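Local coordinates for protein Mannose/sialic acid-binding lectin (Polygonatum cyrtonema, PDB 3A0C) that binds mannose as an anti-HIV plant lectin of the bulb-type, beta-prism II family, at the interface of chains A and B. Coordinates in Å, arbitrary orientation; residue numbers count along the deposited sequence, not the author numbering. Chains: chain A/B, Mannose/sialic acid-binding lectin.

The interface of chains A and B. Residues chain A 34, 41-42, 92-96; chain B 103-109.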
loop_
_atom_site.group_PDB
_atom_site.type_symbol
_atom_site.label_atom_id
_atom_site.label_comp_id
_atom_site.label_asym_id
_atom_site.label_seq_id
_atom_site.Cartn_x
_atom_site.Cartn_y
_atom_site.Cartn_z
ATOM N N LEU A 34 -1.893 0.140 -16.700
ATOM C CA LEU A 34 -1.590 1.317 -15.891
ATOM C C LEU A 34 -1.654 2.564 -16.761
ATOM O O LEU A 34 -0.951 2.651 -17.759
ATOM C CB LEU A 34 -0.185 1.185 -15.290
ATOM C CG LEU A 34 0.407 2.386 -14.561
ATOM C CD1 LEU A 34 -0.500 2.837 -13.435
ATOM C CD2 LEU A 34 1.759 1.994 -14.016
ATOM N N VAL A 41 1.044 3.333 -19.824
ATOM C CA VAL A 41 2.486 3.201 -19.590
ATOM C C VAL A 41 2.859 1.765 -19.246
ATOM O O VAL A 41 4.037 1.412 -19.252
ATOM C CB VAL A 41 2.966 4.105 -18.430
ATOM C CG1 VAL A 41 2.527 5.530 -18.670
ATOM C CG2 VAL A 41 2.426 3.583 -17.097
ATOM N N TRP A 42 1.861 0.944 -18.933
ATOM C CA TRP A 42 2.105 -0.459 -18.595
ATOM C C TRP A 42 0.834 -1.299 -18.751
ATOM O O TRP A 42 -0.273 -0.789 -18.574
ATOM C CB TRP A 42 2.623 -0.593 -17.154
ATOM C CG TRP A 42 3.034 -2.000 -16.824
ATOM C CD1 TRP A 42 4.281 -2.550 -16.964
ATOM C CD2 TRP A 42 2.177 -3.058 -16.366
ATOM N NE1 TRP A 42 4.250 -3.887 -16.624
ATOM C CE2 TRP A 42 2.973 -4.223 -16.255
ATOM C CE3 TRP A 42 0.815 -3.131 -16.041
ATOM C CZ2 TRP A 42 2.449 -5.451 -15.833
ATOM C CZ3 TRP A 42 0.293 -4.353 -15.620
ATOM C CH2 TRP A 42 1.112 -5.499 -15.521
ATOM N N ASP A 92 5.168 7.304 -7.329
ATOM C CA ASP A 92 6.333 7.326 -8.229
ATOM C C ASP A 92 5.977 6.513 -9.480
ATOM O O ASP A 92 6.808 6.224 -10.336
ATOM C CB ASP A 92 7.592 6.782 -7.524
ATOM C CG ASP A 92 7.645 5.266 -7.449
ATOM O OD1 ASP A 92 6.621 4.591 -7.654
ATOM O OD2 ASP A 92 8.743 4.738 -7.165
ATOM N N ARG A 93 4.698 6.159 -9.552
ATOM C CA ARG A 93 4.113 5.414 -10.654
ATOM C C ARG A 93 4.477 3.935 -10.760
ATOM O O ARG A 93 4.040 3.259 -11.695
ATOM C CB ARG A 93 4.409 6.114 -11.989
ATOM C CG ARG A 93 3.244 5.996 -12.988
ATOM C CD ARG A 93 3.572 6.598 -14.345
ATOM N NE ARG A 93 4.703 5.920 -14.968
ATOM C CZ ARG A 93 5.217 6.241 -16.152
ATOM N NH1 ARG A 93 4.713 7.232 -16.869
ATOM N NH2 ARG A 93 6.254 5.574 -16.611
ATOM N N ASN A 94 5.261 3.419 -9.823
ATOM C CA ASN A 94 5.624 2.005 -9.864
ATOM C C ASN A 94 4.524 1.250 -9.123
ATOM O O ASN A 94 3.977 1.756 -8.163
ATOM C CB ASN A 94 6.992 1.778 -9.187
ATOM C CG ASN A 94 7.619 0.407 -9.510
ATOM O OD1 ASN A 94 7.126 -0.360 -10.328
ATOM N ND2 ASN A 94 8.728 0.117 -8.859
ATOM N N VAL A 95 4.181 0.059 -9.602
ATOM C CA VAL A 95 3.160 -0.783 -8.983
ATOM C C VAL A 95 3.876 -1.976 -8.371
ATOM O O VAL A 95 4.402 -2.835 -9.079
ATOM C CB VAL A 95 2.140 -1.270 -10.021
ATOM C CG1 VAL A 95 1.198 -2.281 -9.390
ATOM C CG2 VAL A 95 1.365 -0.063 -10.575
ATOM N N VAL A 96 3.873 -2.026 -7.039
ATOM C CA VAL A 96 4.591 -3.039 -6.279
ATOM C C VAL A 96 3.759 -3.932 -5.357
ATOM O O VAL A 96 2.769 -3.501 -4.763
ATOM C CB VAL A 96 5.675 -2.339 -5.410
ATOM C CG1 VAL A 96 6.636 -3.350 -4.836
ATOM C CG2 VAL A 96 6.396 -1.289 -6.235
ATOM N N TRP B 103 7.182 -8.375 -6.091
ATOM C CA TRP B 103 7.043 -8.163 -7.522
ATOM C C TRP B 103 6.721 -6.690 -7.769
ATOM O O TRP B 103 6.283 -5.991 -6.859
ATOM C CB TRP B 103 5.912 -9.053 -8.051
ATOM C CG TRP B 103 5.688 -9.000 -9.555
ATOM C CD1 TRP B 103 6.332 -9.727 -10.517
ATOM C CD2 TRP B 103 4.724 -8.198 -10.238
ATOM N NE1 TRP B 103 5.823 -9.431 -11.754
ATOM C CE2 TRP B 103 4.831 -8.495 -11.614
ATOM C CE3 TRP B 103 3.773 -7.259 -9.820
ATOM C CZ2 TRP B 103 4.015 -7.888 -12.578
ATOM C CZ3 TRP B 103 2.966 -6.660 -10.775
ATOM C CH2 TRP B 103 3.092 -6.979 -12.137
ATOM N N ALA B 104 6.965 -6.219 -8.992
ATOM C CA ALA B 104 6.687 -4.838 -9.366
ATOM C C ALA B 104 6.514 -4.818 -10.867
ATOM O O ALA B 104 7.009 -5.714 -11.545
ATOM C CB ALA B 104 7.845 -3.938 -8.972
ATOM N N THR B 105 5.825 -3.802 -11.390
ATOM C CA THR B 105 5.609 -3.704 -12.837
ATOM C C THR B 105 6.808 -3.061 -13.536
ATOM O O THR B 105 7.080 -3.337 -14.707
ATOM C CB THR B 105 4.346 -2.869 -13.181
ATOM O OG1 THR B 105 4.399 -1.618 -12.485
ATOM C CG2 THR B 105 3.072 -3.619 -12.797
ATOM N N GLY B 106 7.540 -2.231 -12.798
ATOM C CA GLY B 106 8.671 -1.534 -13.381
ATOM C C GLY B 106 8.192 -0.298 -14.140
ATOM O O GLY B 106 8.944 0.313 -14.897
ATOM N N SER B 107 6.928 0.066 -13.944
ATOM C CA SER B 107 6.348 1.234 -14.599
ATOM C C SER B 107 6.830 2.493 -13.889
ATOM O O SER B 107 6.617 3.616 -14.331
ATOM C CB SER B 107 4.828 1.160 -14.560
ATOM O OG SER B 107 4.368 0.914 -13.243
ATOM N N GLY B 108 7.504 2.296 -12.773
ATOM C CA GLY B 108 8.040 3.414 -12.026
ATOM C C GLY B 108 9.418 2.997 -11.565
ATOM O O GLY B 108 9.825 1.880 -11.850
ATOM N N PRO B 109 10.169 3.849 -10.859
ATOM C CA PRO B 109 9.816 5.206 -10.451
ATOM C C PRO B 109 9.841 6.192 -11.610
ATOM O O PRO B 109 10.299 5.815 -12.706
ATOM C CB PRO B 109 10.876 5.527 -9.404
ATOM C CG PRO B 109 12.058 4.827 -9.931
ATOM C CD PRO B 109 11.492 3.483 -10.330
#
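The C-terminal tail of chain B, leaving strand 101-104, lies across chain A in this part of a two-fold interface between identical bulb-type lectin domains. B:Ser107, which loses more surface to chain A than any other residue of this patch (95 Å²), is held at both its hydroxyl and its carbonyl. With chi1 at 51°, its OG sits between backbone N and carbonyl carbon and donates to A:Arg93 O (2.8 Å), in the plane of that carbonyl. The same OG shares a 2.6 Å hydrogen bond with B:Thr105 OG1, which ties the two hydroxyls together. B:Ser107 O lies in the guanidinium plane of A:Arg93 and is gripped side-on by NE (3.1 Å) and NH2 (3.0 Å); A:Val41 CB backs one face of that group. B:Thr105 lays its methyl CG2 over the A:Trp42 indole, 3.5 Å from the centroid of the six-membered ring, while CB sits above the five-membered ring. The indole, its CG anti to the backbone N (chi1 -173°), also meets B:Trp103 tip to tip. Backbone pairing continues the contact: B:Thr105 N donates to A:Val95 O (2.9 Å), next to an antiparallel bridge between A:Val96 and B:Ala104. Beyond it, the side-chain carbonyl A:Asn94 OD1 accepts a hydrogen bond from B:Gly106 N (3.1 Å), and B:Pro109, after a cis peptide, lies alongside A:Asp92. Strand-end pairing and tail docking, repeated by the symmetry, suggest a C-terminal exchange that clasps the two lectin domains into a dimer.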